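Local coordinates for periplasmic iron-binding protein (Synechocystis sp., PDB 2VOZ), which binds ferric iron in the periplasm and probably serves as a substrate-binding subunit of an ABC transporter that imports it, at residues G255-H260 with G321-V326; T147-A152 with F249-S254; R131-S136 with V219-S224. All coordinates share one frame; numbering follows the deposited sequence. Where two conformers were deposited one is given.

Interaction 1: G255-H260 with G321-V326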
loop_
_atom_site.group_PDB
_atom_site.type_symbol
_atom_site.label_atom_id
_atom_site.label_comp_id
_atom_site.label_asym_id
_atom_site.label_seq_id
_atom_site.Cartn_x
_atom_site.Cartn_y
_atom_site.Cartn_z
ATOM N N GLY B 255 28.716 7.212 36.923
ATOM C CA GLY B 255 27.749 7.258 38.002
ATOM C C GLY B 255 26.325 7.509 37.574
ATOM O O GLY B 255 25.449 7.579 38.415
ATOM N N GLU B 256 26.069 7.692 36.279
ATOM C CA GLU B 256 24.679 7.757 35.828
ATOM C C GLU B 256 24.263 6.342 35.426
ATOM O O GLU B 256 25.120 5.481 35.192
ATOM C CB GLU B 256 24.483 8.737 34.661
ATOM C CG GLU B 256 24.945 10.168 34.963
ATOM C CD GLU B 256 24.175 10.815 36.112
ATOM O OE1 GLU B 256 24.725 11.761 36.727
ATOM O OE2 GLU B 256 23.030 10.391 36.410
ATOM N N ARG B 257 22.956 6.114 35.371
ATOM C CA ARG B 257 22.388 4.767 35.245
ATOM C C ARG B 257 22.387 4.214 33.830
ATOM O O ARG B 257 22.454 3.006 33.643
ATOM C CB ARG B 257 20.941 4.776 35.740
ATOM C CG ARG B 257 20.777 5.116 37.241
ATOM C CD ARG B 257 19.289 5.230 37.558
ATOM N NE ARG B 257 18.586 3.991 37.219
ATOM C CZ ARG B 257 18.430 2.952 38.038
ATOM N NH1 ARG B 257 17.796 1.861 37.608
ATOM N NH2 ARG B 257 18.934 2.987 39.275
ATOM N N GLY B 258 22.216 5.092 32.850
ATOM C CA GLY B 258 22.046 4.649 31.455
ATOM C C GLY B 258 20.881 5.419 30.862
ATOM O O GLY B 258 20.069 6.006 31.578
ATOM N N THR B 259 20.778 5.372 29.537
ATOM C CA THR B 259 19.722 6.082 28.846
ATOM C C THR B 259 18.377 5.385 29.161
ATOM O O THR B 259 18.304 4.178 29.282
ATOM C CB THR B 259 19.998 5.956 27.329
ATOM O OG1 THR B 259 21.281 6.551 27.032
ATOM C CG2 THR B 259 18.870 6.625 26.512
ATOM N N HIS B 260 17.299 6.147 29.173
ATOM C CA HIS B 260 15.995 5.543 29.414
ATOM C C HIS B 260 15.652 4.683 28.193
ATOM O O HIS B 260 15.697 5.163 27.078
ATOM C CB HIS B 260 14.958 6.646 29.580
ATOM C CG HIS B 260 13.547 6.149 29.591
ATOM N ND1 HIS B 260 12.978 5.577 30.705
ATOM C CD2 HIS B 260 12.585 6.163 28.638
ATOM C CE1 HIS B 260 11.725 5.250 30.431
ATOM N NE2 HIS B 260 11.461 5.597 29.182
ATOM N N GLY B 321 21.725 1.138 28.114
ATOM C CA GLY B 321 20.418 1.367 28.722
ATOM C C GLY B 321 20.429 1.289 30.224
ATOM O O GLY B 321 21.185 0.520 30.796
ATOM N N ASP B 322 19.564 2.073 30.845
ATOM C CA ASP B 322 19.254 1.940 32.259
ATOM C C ASP B 322 18.790 0.502 32.534
ATOM O O ASP B 322 17.934 -0.022 31.799
ATOM C CB ASP B 322 18.155 2.960 32.579
ATOM C CG ASP B 322 17.867 3.091 34.068
ATOM O OD1 ASP B 322 17.925 2.096 34.811
ATOM O OD2 ASP B 322 17.570 4.231 34.492
ATOM N N PRO B 323 19.388 -0.160 33.560
ATOM C CA PRO B 323 19.022 -1.549 33.921
ATOM C C PRO B 323 17.671 -1.685 34.654
ATOM O O PRO B 323 17.253 -2.804 34.944
ATOM C CB PRO B 323 20.185 -1.990 34.815
ATOM C CG PRO B 323 20.607 -0.724 35.510
ATOM C CD PRO B 323 20.469 0.360 34.426
ATOM N N LEU B 324 16.962 -0.576 34.879
ATOM C CA LEU B 324 15.636 -0.600 35.552
ATOM C C LEU B 324 14.693 -1.606 34.911
ATOM O O LEU B 324 14.593 -1.663 33.681
ATOM C CB LEU B 324 15.004 0.793 35.506
ATOM C CG LEU B 324 13.658 0.991 36.135
ATOM C CD1 LEU B 324 13.893 0.984 37.667
ATOM C CD2 LEU B 324 13.042 2.309 35.724
ATOM N N ASN B 325 13.994 -2.414 35.701
ATOM C CA ASN B 325 13.062 -3.349 35.049
ATOM C C ASN B 325 11.959 -2.501 34.426
ATOM O O ASN B 325 11.409 -1.610 35.071
ATOM C CB ASN B 325 12.504 -4.387 36.037
ATOM C CG ASN B 325 11.609 -5.396 35.364
ATOM O OD1 ASN B 325 10.432 -5.101 35.097
ATOM N ND2 ASN B 325 12.153 -6.581 35.053
ATOM N N VAL B 326 11.652 -2.775 33.159
ATOM C CA VAL B 326 10.694 -1.920 32.439
ATOM C C VAL B 326 9.276 -2.041 32.990
ATOM O O VAL B 326 8.449 -1.176 32.688
ATOM C CB VAL B 326 10.736 -2.132 30.916
ATOM C CG1 VAL B 326 12.125 -1.715 30.342
ATOM C CG2 VAL B 326 10.407 -3.587 30.607
HETATM O O HOH W 1 18.188 6.614 33.529
HETATM O O HOH W 2 14.868 4.593 32.744
#

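Interaction 2: T147-A152 with F249-S254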
loop_
_atom_site.group_PDB
_atom_site.type_symbol
_atom_site.label_atom_id
_atom_site.label_comp_id
_atom_site.label_asym_id
_atom_site.label_seq_id
_atom_site.Cartn_x
_atom_site.Cartn_y
_atom_site.Cartn_z
ATOM N N THR B 147 22.179 14.677 31.363
ATOM C CA THR B 147 21.105 13.809 31.860
ATOM C C THR B 147 19.720 14.456 31.631
ATOM O O THR B 147 19.628 15.666 31.432
ATOM C CB THR B 147 21.231 13.581 33.388
ATOM O OG1 THR B 147 21.085 14.848 34.080
ATOM C CG2 THR B 147 22.600 12.917 33.730
ATOM N N TYR B 148 18.654 13.663 31.687
ATOM C CA TYR B 148 17.299 14.256 31.705
ATOM C C TYR B 148 17.204 15.215 32.857
ATOM O O TYR B 148 16.593 16.271 32.726
ATOM C CB TYR B 148 16.187 13.207 31.886
ATOM C CG TYR B 148 16.330 12.050 30.942
ATOM C CD1 TYR B 148 15.947 12.161 29.610
ATOM C CD2 TYR B 148 16.870 10.846 31.386
ATOM C CE1 TYR B 148 16.123 11.057 28.718
ATOM C CE2 TYR B 148 17.054 9.744 30.521
ATOM C CZ TYR B 148 16.683 9.859 29.203
ATOM O OH TYR B 148 16.883 8.774 28.375
ATOM N N GLU B 149 17.788 14.803 33.979
ATOM C CA GLU B 149 17.656 15.525 35.252
ATOM C C GLU B 149 18.215 16.956 35.113
ATOM O O GLU B 149 17.639 17.919 35.634
ATOM C CB GLU B 149 18.365 14.731 36.351
ATOM C CG GLU B 149 17.587 13.431 36.795
ATOM C CD GLU B 149 17.861 12.192 35.929
ATOM O OE1 GLU B 149 18.380 12.319 34.800
ATOM O OE2 GLU B 149 17.514 11.070 36.351
ATOM N N ALA B 150 19.292 17.107 34.345
ATOM C CA ALA B 150 19.958 18.424 34.222
ATOM C C ALA B 150 19.195 19.388 33.348
ATOM O O ALA B 150 19.477 20.576 33.341
ATOM C CB ALA B 150 21.385 18.247 33.650
ATOM N N LEU B 151 18.244 18.883 32.575
ATOM C CA LEU B 151 17.424 19.780 31.758
ATOM C C LEU B 151 16.478 20.672 32.583
ATOM O O LEU B 151 15.824 21.566 32.027
ATOM C CB LEU B 151 16.633 19.005 30.711
ATOM C CG LEU B 151 17.474 18.290 29.647
ATOM C CD1 LEU B 151 16.557 17.563 28.676
ATOM C CD2 LEU B 151 18.437 19.194 28.857
ATOM N N ALA B 152 16.442 20.416 33.884
ATOM C CA ALA B 152 15.694 21.243 34.839
ATOM C C ALA B 152 16.521 22.455 35.299
ATOM O O ALA B 152 15.976 23.355 35.969
ATOM C CB ALA B 152 15.247 20.392 36.051
ATOM N N PHE B 249 22.751 10.740 23.398
ATOM C CA PHE B 249 22.326 9.777 24.400
ATOM C C PHE B 249 22.578 10.328 25.801
ATOM O O PHE B 249 23.740 10.512 26.188
ATOM C CB PHE B 249 23.044 8.425 24.273
ATOM C CG PHE B 249 22.641 7.611 23.072
ATOM C CD1 PHE B 249 21.445 6.889 23.053
ATOM C CD2 PHE B 249 23.485 7.534 21.960
ATOM C CE1 PHE B 249 21.079 6.127 21.937
ATOM C CE2 PHE B 249 23.123 6.773 20.852
ATOM C CZ PHE B 249 21.908 6.081 20.833
ATOM N N PRO B 250 21.503 10.587 26.558
ATOM C CA PRO B 250 21.678 11.049 27.922
ATOM C C PRO B 250 21.953 9.944 28.946
ATOM O O PRO B 250 21.679 8.762 28.711
ATOM C CB PRO B 250 20.321 11.673 28.234
ATOM C CG PRO B 250 19.383 10.742 27.505
ATOM C CD PRO B 250 20.072 10.524 26.196
ATOM N N ASN B 251 22.441 10.391 30.094
ATOM C CA ASN B 251 22.577 9.574 31.300
ATOM C C ASN B 251 23.552 8.407 31.129
ATOM O O ASN B 251 23.364 7.361 31.742
ATOM C CB ASN B 251 21.201 9.040 31.752
ATOM C CG ASN B 251 20.331 10.130 32.311
ATOM O OD1 ASN B 251 19.978 11.029 31.595
ATOM N ND2 ASN B 251 20.000 10.056 33.603
ATOM N N THR B 252 24.561 8.579 30.281
ATOM C CA THR B 252 25.557 7.516 30.086
ATOM C C THR B 252 26.880 7.845 30.779
ATOM O O THR B 252 27.829 7.043 30.709
ATOM C CB THR B 252 25.828 7.241 28.591
ATOM O OG1 THR B 252 26.609 8.310 28.055
ATOM C CG2 THR B 252 24.520 7.128 27.812
ATOM N N GLY B 253 26.920 9.001 31.442
ATOM C CA GLY B 253 28.125 9.444 32.153
ATOM C C GLY B 253 28.441 8.600 33.364
ATOM O O GLY B 253 27.619 7.784 33.805
ATOM N N SER B 254 29.644 8.813 33.928
ATOM C CA SER B 254 30.082 8.152 35.159
ATOM C C SER B 254 29.005 8.284 36.216
ATOM O O SER B 254 28.460 9.375 36.402
ATOM C CB SER B 254 31.364 8.805 35.704
ATOM O OG SER B 254 32.204 9.301 34.676
#

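Interaction 3: R131-S136 with V219-S224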
loop_
_atom_site.group_PDB
_atom_site.type_symbol
_atom_site.label_atom_id
_atom_site.label_comp_id
_atom_site.label_asym_id
_atom_site.label_seq_id
_atom_site.Cartn_x
_atom_site.Cartn_y
_atom_site.Cartn_z
ATOM N N ARG B 131 14.753 6.866 24.698
ATOM C CA ARG B 131 14.184 8.204 24.680
ATOM C C ARG B 131 15.401 9.123 24.898
ATOM O O ARG B 131 16.005 9.150 25.968
ATOM C CB ARG B 131 13.070 8.389 25.740
ATOM C CG ARG B 131 12.247 9.687 25.489
ATOM C CD ARG B 131 10.811 9.467 25.928
ATOM N NE ARG B 131 9.937 10.581 25.574
ATOM C CZ ARG B 131 9.461 10.816 24.343
ATOM N NH1 ARG B 131 9.783 10.023 23.323
ATOM N NH2 ARG B 131 8.646 11.849 24.130
ATOM N N VAL B 132 15.786 9.815 23.837
ATOM C CA VAL B 132 17.062 10.501 23.819
ATOM C C VAL B 132 16.864 12.011 23.757
ATOM O O VAL B 132 15.740 12.498 23.751
ATOM C CB VAL B 132 17.919 10.046 22.615
ATOM C CG1 VAL B 132 18.315 8.557 22.745
ATOM C CG2 VAL B 132 17.221 10.340 21.245
ATOM N N LEU B 133 17.977 12.740 23.698
ATOM C CA LEU B 133 17.915 14.173 23.499
ATOM C C LEU B 133 18.338 14.502 22.092
ATOM O O LEU B 133 19.191 13.796 21.495
ATOM C CB LEU B 133 18.854 14.882 24.459
ATOM C CG LEU B 133 18.699 14.542 25.941
ATOM C CD1 LEU B 133 19.521 15.498 26.836
ATOM C CD2 LEU B 133 17.241 14.588 26.348
ATOM N N TYR B 134 17.717 15.547 21.561
ATOM C CA TYR B 134 18.090 16.115 20.275
ATOM C C TYR B 134 18.495 17.550 20.528
ATOM O O TYR B 134 17.918 18.232 21.378
ATOM C CB TYR B 134 16.920 16.048 19.295
ATOM C CG TYR B 134 16.647 14.611 18.941
ATOM C CD1 TYR B 134 15.623 13.906 19.557
ATOM C CD2 TYR B 134 17.481 13.933 18.065
ATOM C CE1 TYR B 134 15.369 12.565 19.246
ATOM C CE2 TYR B 134 17.251 12.600 17.748
ATOM C CZ TYR B 134 16.195 11.925 18.349
ATOM O OH TYR B 134 15.987 10.609 18.011
ATOM N N TYR B 135 19.488 18.025 19.798
ATOM C CA TYR B 135 19.944 19.399 20.063
ATOM C C TYR B 135 20.349 20.111 18.803
ATOM O O TYR B 135 20.806 19.487 17.836
ATOM C CB TYR B 135 21.093 19.421 21.088
ATOM C CG TYR B 135 22.392 18.794 20.589
ATOM C CD1 TYR B 135 22.658 17.423 20.802
ATOM C CD2 TYR B 135 23.345 19.579 19.877
ATOM C CE1 TYR B 135 23.849 16.825 20.360
ATOM C CE2 TYR B 135 24.546 18.994 19.458
ATOM C CZ TYR B 135 24.777 17.630 19.680
ATOM O OH TYR B 135 25.948 17.058 19.196
ATOM N N SER B 136 20.189 21.430 18.835
ATOM C CA SER B 136 20.586 22.300 17.745
ATOM C C SER B 136 22.111 22.288 17.625
ATOM O O SER B 136 22.808 22.689 18.545
ATOM C CB SER B 136 20.153 23.744 18.075
ATOM O OG SER B 136 20.645 24.652 17.103
ATOM N N VAL B 219 16.607 22.085 22.510
ATOM C CA VAL B 219 16.799 20.695 23.014
ATOM C C VAL B 219 15.436 20.026 23.081
ATOM O O VAL B 219 14.498 20.595 23.629
ATOM C CB VAL B 219 17.462 20.625 24.422
ATOM C CG1 VAL B 219 17.597 19.169 24.867
ATOM C CG2 VAL B 219 18.829 21.340 24.406
ATOM N N ALA B 220 15.316 18.855 22.459
ATOM C CA ALA B 220 14.041 18.125 22.469
ATOM C C ALA B 220 14.265 16.783 23.108
ATOM O O ALA B 220 15.402 16.259 23.103
ATOM C CB ALA B 220 13.501 17.923 21.072
ATOM N N ILE B 221 13.174 16.224 23.655
ATOM C CA ILE B 221 13.182 14.848 24.145
ATOM C C ILE B 221 12.302 14.054 23.192
ATOM O O ILE B 221 11.156 14.453 22.948
ATOM C CB ILE B 221 12.592 14.770 25.565
ATOM C CG1 ILE B 221 13.437 15.643 26.528
ATOM C CG2 ILE B 221 12.582 13.305 26.066
ATOM C CD1 ILE B 221 12.876 15.712 27.969
ATOM N N ALA B 222 12.853 13.005 22.579
ATOM C CA ALA B 222 12.081 12.186 21.622
ATOM C C ALA B 222 12.765 10.864 21.453
ATOM O O ALA B 222 13.889 10.676 21.897
ATOM C CB ALA B 222 11.903 12.885 20.268
ATOM N N ASN B 223 12.057 9.895 20.885
ATOM C CA ASN B 223 12.663 8.587 20.720
ATOM C C ASN B 223 13.716 8.552 19.625
ATOM O O ASN B 223 13.640 9.326 18.655
ATOM C CB ASN B 223 11.599 7.555 20.461
ATOM C CG ASN B 223 10.745 7.291 21.708
ATOM O OD1 ASN B 223 11.159 7.580 22.847
ATOM N ND2 ASN B 223 9.560 6.719 21.492
ATOM N N SER B 224 14.628 7.596 19.785
ATOM C CA SER B 224 15.744 7.346 18.892
ATOM C C SER B 224 15.324 7.091 17.424
ATOM O O SER B 224 15.933 7.656 16.495
ATOM C CB SER B 224 16.551 6.132 19.437
ATOM O OG SER B 224 15.699 5.010 19.644
#

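Interaction 1: G255-H260 with G321-V326
D322 holds CG anti to its backbone N (chi1 -171°), and R257 bends at chi3 (58°) to swing NE back toward the carboxylate; the result is a side-on, two-nitrogen salt bridge joining two loops, built on an Asx turn at D322. R257 NE lies 2.9 Å from D322 OD2, which is almost exactly in the guanidinium plane, and R257 NH1 reaches the syn lone pair of D322 OD1 at 2.8 Å. The two flat groups are not coplanar but 45° apart. D322 OD1 is gripped a second time, on its anti side, by L324 N at 2.8 Å, the bond that closes the Asx turn and fixes the rotation of the carboxylate. Aspartate suits this place because its short chain can serve the turn and the arginine together. The backbones are tied by D322 N, which donates to T259 O at 2.9 Å in a single bridge between T259 and G321. Close by, G258 suits its place because a side chain there would run into D322 N and the carbonyl carbon of G321. The ring of P323 settles against the same loop, its CD 3.4 Å from R257 O. R177 adds a long, weak ion pair to D322 OD2. An ordered water donates to both G258 O and D322 OD2, lying 2.6 Å from D322 OD2.

Interaction 2: T147-A152 with F249-S254
The ST motif at T147, just ahead of the short 3-10 segment 149-152, is where N251 docks, in a buried contact between two loops of the solute-binding fold. T147 OG1 accepts from A150 N, while the amide of N251 bonds to the two residues after T147, Y148 and E149. N251 OD1 takes the hydrogen of Y148 N at 2.9 Å, in the carbonyl plane and on a lone pair. On the other branch, N251 ND2 gives a nearly straight bond (176°) to E149 OE1 at 3.0 Å, with the oxygen close to the amide plane. Asparagine fits twice over: it offers an acceptor and a donor side by side, and it tolerates the positive phi (64°) of this backbone. One bond on each branch fixes the rotation of the amide and which way round it lies. The bend at chi2 (85°) turns CD of E149 back toward N251, where OE1 meets ND2, and E149 OE2 is engaged by R177 and H181, both of helix 168-181. T147 packs crosswise on the amide, its CB 3.7 Å from N251 CG. P250 covers one face of the Y148 ring in a CH-pi contact, its CB 4.3 Å from the ring centroid and offset toward the rim; the rigid, apolar proline ring suits such a contact. The hydroxyl of Y148 is held by partners outside the two segments, R131 and H260, which leaves little freedom to the ring. P250 CG presses on the phenol end, 3.3 Å from Y148 CZ.

Interaction 3: R131-S136 with V219-S224
Y134 OH donates to N223 O at 2.8 Å, the hydroxyl standing above the carbonyl plane by 41°, while the carbonyl oxygen lies near the plane of the ring at its edge. The ring runs alongside A222, whose CB lies beside its rim, 3.6 Å from Y134 CE1; alanine is small enough to leave room for it. A phenylalanine at Y134 would probably keep this packing but leave N223 O without its hydroxyl donor at the end of the strand. The backbones form an antiparallel ladder in which V132 pairs with A222, and Y134 with A220, by two hydrogen bonds each; V132 N to A222 O is 2.8 Å. On the face with L133 and I221 the two aliphatic chains lie side by side, L133 CD2 4.0 Å from I221 CG1. There R131, with CG anti to its backbone N (chi1 -166°), lays that carbon 3.7 Å from I221 CG2. R131 NH1 then meets N223 OD1 at 2.8 Å in a weak bond, the amide turned 78° from the guanidinium; its salt bridge to D205 is the stronger hold, and R131 NH2 bonds to N170. The other branch of N223, ND2, bonds to Y225 OH, and the side chain also touches Y169. Both tyrosines are iron-binding residues, so in this iron-free form the strand end probably acts as second shell to the metal site, in the mixed sheet of a periplasmic binding-protein fold.

In the fold
Strand 124-136 carries the first segment of interaction 3, whose centre is about 11 Å from that of interaction 2 and about 17 Å from that of interaction 1; interactions 1 and 2 lie about 11 Å apart. Along the chain, interactions 2 and 3 alternate their segments, whereas interaction 1 opens after both have closed. Its first segment continues directly from 249-254, in the loop joining strands 245-248 and 261-268, both of which pair with 124-136. Y148 OH links all three, bonding to R131 O and H260 N, and T259 OG1 bonds to P250 O. The end of strand 219-223 beside Y169 and Y225 is thus tied through strand 124-136 to the loops of interactions 1 and 2.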